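Long-range contact in phosphonomutase (Burkholderia cenocepacia J2315, PDB 4MG4), which belongs to the phosphoenolpyruvate phosphomutase family and folds as a TIM barrel: residues A[12-22]-A[150-158]. Numbering follows the deposited sequence.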
ATOM      1  N   ASN A  12     -20.596  13.891 -11.995  1.00 29.97           N
ATOM      2  CA  ASN A  12     -20.427  15.037 -12.909  1.00 29.99           C
ATOM      3  C   ASN A  12     -19.909  16.312 -12.275  1.00 26.84           C
ATOM      4  O   ASN A  12     -19.129  17.023 -12.904  1.00 22.70           O
ATOM      5  CB  ASN A  12     -21.666  15.297 -13.740  1.00 32.09           C
ATOM      6  CG  ASN A  12     -21.746  14.325 -14.880  1.00 34.84           C
ATOM      7  OD1 ASN A  12     -20.734  13.679 -15.196  1.00 31.21           O
ATOM      8  ND2 ASN A  12     -22.932  14.134 -15.441  1.00 36.89           N
ATOM      9  N   GLU A  13     -20.367  16.590 -11.055  1.00 27.38           N
ATOM     10  CA  GLU A  13     -19.835  17.706 -10.282  1.00 26.84           C
ATOM     11  C   GLU A  13     -18.349  17.484  -9.985  1.00 22.00           C
ATOM     12  O   GLU A  13     -17.573  18.435 -10.125  1.00 20.88           O
ATOM     13  CB  GLU A  13     -20.623  17.906  -8.991  1.00 33.16           C
ATOM     14  CG  GLU A  13     -20.272  19.181  -8.247  1.00 38.19           C
ATOM     15  CD  GLU A  13     -21.286  19.559  -7.152  1.00 45.91           C
ATOM     16  OE1 GLU A  13     -21.032  20.558  -6.454  1.00 48.70           O
ATOM     17  OE2 GLU A  13     -22.320  18.869  -6.978  1.00 48.66           O
ATOM     18  N   LYS A  14     -17.952  16.265  -9.599  1.00 19.11           N
ATOM     19  CA  LYS A  14     -16.514  15.978  -9.337  1.00 17.21           C
ATOM     20  C   LYS A  14     -15.700  16.177 -10.632  1.00 16.36           C
ATOM     21  O   LYS A  14     -14.575  16.707 -10.595  1.00 15.07           O
ATOM     22  CB  LYS A  14     -16.270  14.561  -8.803  1.00 19.42           C
ATOM     23  CG  LYS A  14     -16.681  14.304  -7.334  1.00 22.59           C
ATOM     24  CD  LYS A  14     -16.443  12.833  -7.006  1.00 26.15           C
ATOM     25  CE  LYS A  14     -17.018  12.359  -5.685  1.00 30.88           C
ATOM     26  NZ  LYS A  14     -16.752  10.885  -5.672  1.00 32.44           N
ATOM     27  N   GLY A  15     -16.263  15.709 -11.733  1.00 14.93           N
ATOM     28  CA  GLY A  15     -15.667  15.884 -13.059  1.00 14.67           C
ATOM     29  C   GLY A  15     -15.510  17.364 -13.424  1.00 14.95           C
ATOM     30  O   GLY A  15     -14.456  17.786 -13.991  1.00 14.39           O
ATOM     31  N   ALA A  16     -16.554  18.156 -13.165  1.00 15.87           N
ATOM     32  CA  ALA A  16     -16.504  19.601 -13.439  1.00 16.88           C
ATOM     33  C   ALA A  16     -15.425  20.291 -12.593  1.00 15.53           C
ATOM     34  O   ALA A  16     -14.688  21.148 -13.112  1.00 15.12           O
ATOM     35  CB  ALA A  16     -17.879  20.261 -13.207  1.00 17.99           C
ATOM     36  N   ILE A  17     -15.328  19.920 -11.312  1.00 15.45           N
ATOM     37  CA  ILE A  17     -14.326  20.480 -10.407  1.00 15.36           C
ATOM     38  C   ILE A  17     -12.933  20.147 -10.968  1.00 13.55           C
ATOM     39  O   ILE A  17     -12.090  21.006 -11.136  1.00 13.61           O
ATOM     40  CB  ILE A  17     -14.481  19.944  -8.974  1.00 17.30           C
ATOM     41  CG1 ILE A  17     -15.771  20.486  -8.331  1.00 19.19           C
ATOM     42  CG2 ILE A  17     -13.261  20.258  -8.110  1.00 18.21           C
ATOM     43  CD1 ILE A  17     -16.168  19.852  -6.995  1.00 20.50           C
ATOM     44  N   PHE A  18     -12.713  18.879 -11.265  1.00 12.83           N
ATOM     45  CA  PHE A  18     -11.412  18.440 -11.820  1.00 11.91           C
ATOM     46  C   PHE A  18     -11.024  19.210 -13.093  1.00 11.50           C
ATOM     47  O   PHE A  18      -9.931  19.743 -13.206  1.00 11.32           O
ATOM     48  CB  PHE A  18     -11.436  16.936 -12.067  1.00 11.81           C
ATOM     49  CG  PHE A  18     -10.098  16.347 -12.450  1.00 10.85           C
ATOM     50  CD1 PHE A  18      -9.071  16.228 -11.501  1.00 11.07           C
ATOM     51  CD2 PHE A  18      -9.863  15.921 -13.712  1.00 10.72           C
ATOM     52  CE1 PHE A  18      -7.875  15.643 -11.839  1.00 10.81           C
ATOM     53  CE2 PHE A  18      -8.660  15.315 -14.068  1.00 10.73           C
ATOM     54  CZ  PHE A  18      -7.646  15.191 -13.120  1.00 10.62           C
ATOM     55  N   ARG A  19     -11.945  19.311 -14.027  1.00 11.53           N
ATOM     56  CA  ARG A  19     -11.694  20.071 -15.264  1.00 11.67           C
ATOM     57  C   ARG A  19     -11.302  21.529 -14.976  1.00 12.02           C
ATOM     58  O   ARG A  19     -10.349  22.068 -15.570  1.00 11.08           O
ATOM     59  CB  ARG A  19     -12.967  20.009 -16.124  1.00 12.40           C
ATOM     60  CG  ARG A  19     -12.776  20.645 -17.490  1.00 13.05           C
ATOM     61  CD  ARG A  19     -14.038  20.581 -18.336  1.00 14.33           C
ATOM     62  NE  ARG A  19     -14.383  19.199 -18.570  1.00 15.13           N
ATOM     63  CZ  ARG A  19     -13.818  18.403 -19.471  1.00 15.45           C
ATOM     64  NH1 ARG A  19     -12.885  18.818 -20.275  1.00 15.30           N
ATOM     65  NH2 ARG A  19     -14.201  17.117 -19.544  1.00 16.79           N
ATOM     66  N   SER A  20     -12.049  22.166 -14.062  1.00 13.83           N
ATOM     67  CA  SER A  20     -11.839  23.582 -13.692  1.00 14.78           C
ATOM     68  C   SER A  20     -10.477  23.881 -13.067  1.00 14.64           C
ATOM     69  O   SER A  20     -10.000  25.023 -13.071  1.00 15.32           O
ATOM     70  CB  SER A  20     -12.971  24.064 -12.793  1.00 16.52           C
ATOM     71  OG  SER A  20     -12.762  23.701 -11.430  1.00 19.49           O
ATOM     72  N   LEU A  21      -9.856  22.858 -12.523  1.00 13.31           N
ATOM     73  CA  LEU A  21      -8.552  23.010 -11.894  1.00 13.87           C
ATOM     74  C   LEU A  21      -7.379  23.038 -12.867  1.00 12.74           C
ATOM     75  O   LEU A  21      -6.244  23.349 -12.464  1.00 13.09           O
ATOM     76  CB  LEU A  21      -8.344  21.895 -10.828  1.00 14.94           C
ATOM     77  CG  LEU A  21      -9.237  22.024  -9.568  1.00 16.68           C
ATOM     78  CD1 LEU A  21      -9.179  20.719  -8.814  1.00 17.43           C
ATOM     79  CD2 LEU A  21      -8.757  23.237  -8.773  1.00 18.52           C
ATOM     80  N   HIS A  22      -7.640  22.719 -14.119  1.00 12.33           N
ATOM     81  CA  HIS A  22      -6.606  22.823 -15.148  1.00 12.10           C
ATOM     82  C   HIS A  22      -6.524  24.239 -15.645  1.00 14.14           C
ATOM     83  O   HIS A  22      -7.288  24.636 -16.510  1.00 17.02           O
ATOM     84  CB  HIS A  22      -6.912  21.872 -16.314  1.00 11.16           C
ATOM     85  CG  HIS A  22      -6.831  20.416 -15.941  1.00 10.26           C
ATOM     86  ND1 HIS A  22      -7.797  19.788 -15.181  1.00 10.36           N
ATOM     87  CD2 HIS A  22      -5.941  19.449 -16.286  1.00 10.07           C
ATOM     88  CE1 HIS A  22      -7.463  18.525 -15.009  1.00 10.24           C
ATOM     89  NE2 HIS A  22      -6.364  18.278 -15.692  1.00 10.19           N
ATOM     90  N   ARG A 150     -21.065   8.725 -24.241  1.00 24.03           N
ATOM     91  CA  ARG A 150     -22.234   7.811 -24.082  1.00 26.38           C
ATOM     92  C   ARG A 150     -22.684   7.624 -22.631  1.00 25.52           C
ATOM     93  O   ARG A 150     -23.894   7.512 -22.352  1.00 24.26           O
ATOM     94  CB  ARG A 150     -21.908   6.455 -24.647  1.00 30.53           C
ATOM     95  CG  ARG A 150     -21.887   6.427 -26.151  1.00 36.32           C
ATOM     96  CD  ARG A 150     -21.889   4.971 -26.620  1.00 42.13           C
ATOM     97  NE  ARG A 150     -20.684   4.246 -26.185  1.00 45.40           N
ATOM     98  CZ  ARG A 150     -19.645   3.956 -26.972  1.00 40.99           C
ATOM     99  NH1 ARG A 150     -19.666   4.286 -28.249  1.00 44.59           N
ATOM    100  NH2 ARG A 150     -18.616   3.285 -26.490  1.00 34.65           N
ATOM    101  N   ALA A 151     -21.728   7.617 -21.695  1.00 21.45           N
ATOM    102  CA  ALA A 151     -22.014   7.584 -20.273  1.00 21.19           C
ATOM    103  C   ALA A 151     -22.657   8.886 -19.724  1.00 20.83           C
ATOM    104  O   ALA A 151     -23.152   8.902 -18.597  1.00 20.73           O
ATOM    105  CB  ALA A 151     -20.743   7.251 -19.494  1.00 20.60           C
ATOM    106  N   GLY A 152     -22.609   9.958 -20.490  1.00 21.01           N
ATOM    107  CA  GLY A 152     -23.190  11.234 -20.095  1.00 22.60           C
ATOM    108  C   GLY A 152     -22.413  11.866 -18.970  1.00 23.17           C
ATOM    109  O   GLY A 152     -22.973  12.595 -18.157  1.00 24.81           O
ATOM    110  N   VAL A 153     -21.113  11.578 -18.894  1.00 20.26           N
ATOM    111  CA  VAL A 153     -20.337  12.103 -17.792  1.00 19.80           C
ATOM    112  C   VAL A 153     -19.326  13.171 -18.244  1.00 19.65           C
ATOM    113  O   VAL A 153     -18.855  13.136 -19.384  1.00 19.75           O
ATOM    114  CB  VAL A 153     -19.572  10.998 -17.039  1.00 20.09           C
ATOM    115  CG1 VAL A 153     -20.524  10.075 -16.276  1.00 20.67           C
ATOM    116  CG2 VAL A 153     -18.670  10.206 -17.947  1.00 20.41           C
ATOM    117  N   ASP A 154     -18.992  14.057 -17.314  1.00 17.40           N
ATOM    118  CA  ASP A 154     -17.934  15.101 -17.487  1.00 16.92           C
ATOM    119  C   ASP A 154     -16.619  14.416 -17.085  1.00 15.08           C
ATOM    120  O   ASP A 154     -16.361  14.155 -15.900  1.00 16.00           O
ATOM    121  CB  ASP A 154     -18.254  16.269 -16.584  1.00 17.40           C
ATOM    122  CG  ASP A 154     -17.442  17.502 -16.863  1.00 20.22           C
ATOM    123  OD1 ASP A 154     -16.410  17.402 -17.526  1.00 18.20           O
ATOM    124  OD2 ASP A 154     -17.871  18.592 -16.377  1.00 19.43           O
ATOM    125  N   TYR A 155     -15.833  14.056 -18.095  1.00 13.09           N
ATOM    126  CA  TYR A 155     -14.695  13.136 -17.918  1.00 11.66           C
ATOM    127  C   TYR A 155     -13.499  13.655 -18.676  1.00 11.54           C
ATOM    128  O   TYR A 155     -13.609  14.008 -19.862  1.00 12.20           O
ATOM    129  CB  TYR A 155     -15.056  11.766 -18.466  1.00 12.13           C
ATOM    130  CG  TYR A 155     -14.046  10.647 -18.259  1.00 11.11           C
ATOM    131  CD1 TYR A 155     -14.077   9.838 -17.140  1.00 11.29           C
ATOM    132  CD2 TYR A 155     -13.071  10.378 -19.194  1.00 11.39           C
ATOM    133  CE1 TYR A 155     -13.167   8.767 -16.990  1.00 11.12           C
ATOM    134  CE2 TYR A 155     -12.197   9.305 -19.074  1.00 11.21           C
ATOM    135  CZ  TYR A 155     -12.237   8.503 -17.953  1.00 11.07           C
ATOM    136  OH  TYR A 155     -11.386   7.422 -17.780  1.00 11.09           O
ATOM    137  N   PHE A 156     -12.375  13.739 -17.983  1.00 10.28           N
ATOM    138  CA  PHE A 156     -11.177  14.404 -18.510  1.00  9.99           C
ATOM    139  C   PHE A 156     -10.182  13.351 -19.036  1.00  9.72           C
ATOM    140  O   PHE A 156      -9.543  12.587 -18.260  1.00 10.26           O
ATOM    141  CB  PHE A 156     -10.583  15.276 -17.421  1.00  9.86           C
ATOM    142  CG  PHE A 156      -9.553  16.262 -17.895  1.00  9.67           C
ATOM    143  CD1 PHE A 156      -8.252  15.842 -18.215  1.00 10.01           C
ATOM    144  CD2 PHE A 156      -9.859  17.592 -17.987  1.00  9.76           C
ATOM    145  CE1 PHE A 156      -7.292  16.750 -18.664  1.00 10.09           C
ATOM    146  CE2 PHE A 156      -8.886  18.499 -18.452  1.00 10.09           C
ATOM    147  CZ  PHE A 156      -7.630  18.075 -18.795  1.00  9.76           C
ATOM    148  N   ILE A 157      -9.987  13.352 -20.351  1.00  9.27           N
ATOM    149  CA  ILE A 157      -8.997  12.478 -21.006  1.00  9.30           C
ATOM    150  C   ILE A 157      -7.705  13.239 -21.159  1.00  8.88           C
ATOM    151  O   ILE A 157      -7.611  14.164 -21.953  1.00  8.49           O
ATOM    152  CB  ILE A 157      -9.500  11.937 -22.384  1.00  9.99           C
ATOM    153  CG1 ILE A 157     -10.783  11.102 -22.165  1.00 10.17           C
ATOM    154  CG2 ILE A 157      -8.435  11.086 -23.043  1.00 10.29           C
ATOM    155  CD1 ILE A 157     -11.466  10.717 -23.474  1.00 11.04           C
ATOM    156  N   ASN A 158      -6.729  12.861 -20.352  1.00  8.73           N
ATOM    157  CA  ASN A 158      -5.396  13.477 -20.385  1.00  8.35           C
ATOM    158  C   ASN A 158      -4.556  12.561 -21.284  1.00  8.62           C
ATOM    159  O   ASN A 158      -4.201  11.476 -20.897  1.00  8.65           O
ATOM    160  CB  ASN A 158      -4.827  13.557 -18.974  1.00  8.46           C
ATOM    161  CG  ASN A 158      -3.630  14.482 -18.848  1.00  8.66           C
ATOM    162  OD1 ASN A 158      -3.546  15.518 -19.506  1.00  9.29           O
ATOM    163  ND2 ASN A 158      -2.747  14.159 -17.905  1.00  8.35           N
TER
HETATM  164  O   HOH W   1     -20.431  18.776 -15.448  1.00 32.27           O
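Asp154 OD1 takes two bonds from Arg19: NE at 2.9 Å, on the syn lone pair, and NH2 at 3.0 Å, nearly in line with the C-O bond. This side-on salt bridge is close to flat, the guanidinium and carboxylate planes lying 15° apart. Arg19 reaches it through a chain that bends at chi3 (-62°), and its NH1 goes on to a second salt bridge with Asp193, so two acids fix the guanidinium's rotation. The other carboxylate oxygen, Asp154 OD2, accepts from a water at 2.7 Å.

Two turns earlier in the helix, Asn12 bonds to the loop backbone: OD1 receives Asp154 N at 2.8 Å from above its carbonyl plane, and ND2 donates to the O of Gly152, whose positive phi belongs to the Schellman motif closing helix 134-150. Between these bonds and the salt bridge, Gly15 CA-H points at Asp154 O. Helix 11-20 lies across the N-terminal end of the TIM barrel, over the start of strand 156-160. There the Phe156 ring forms an offset, nearly parallel stack on His22 (centroids 3.8 Å apart), while Phe18 makes an offset edge-to-face pair with Phe156, the planes at 90°. His22 ND1 donates to Phe18 O at 2.9 Å, and NE2 is hydrogen-bonded to Arg238 NH1; the two bonds probably fix the tilt of the imidazole over Phe156.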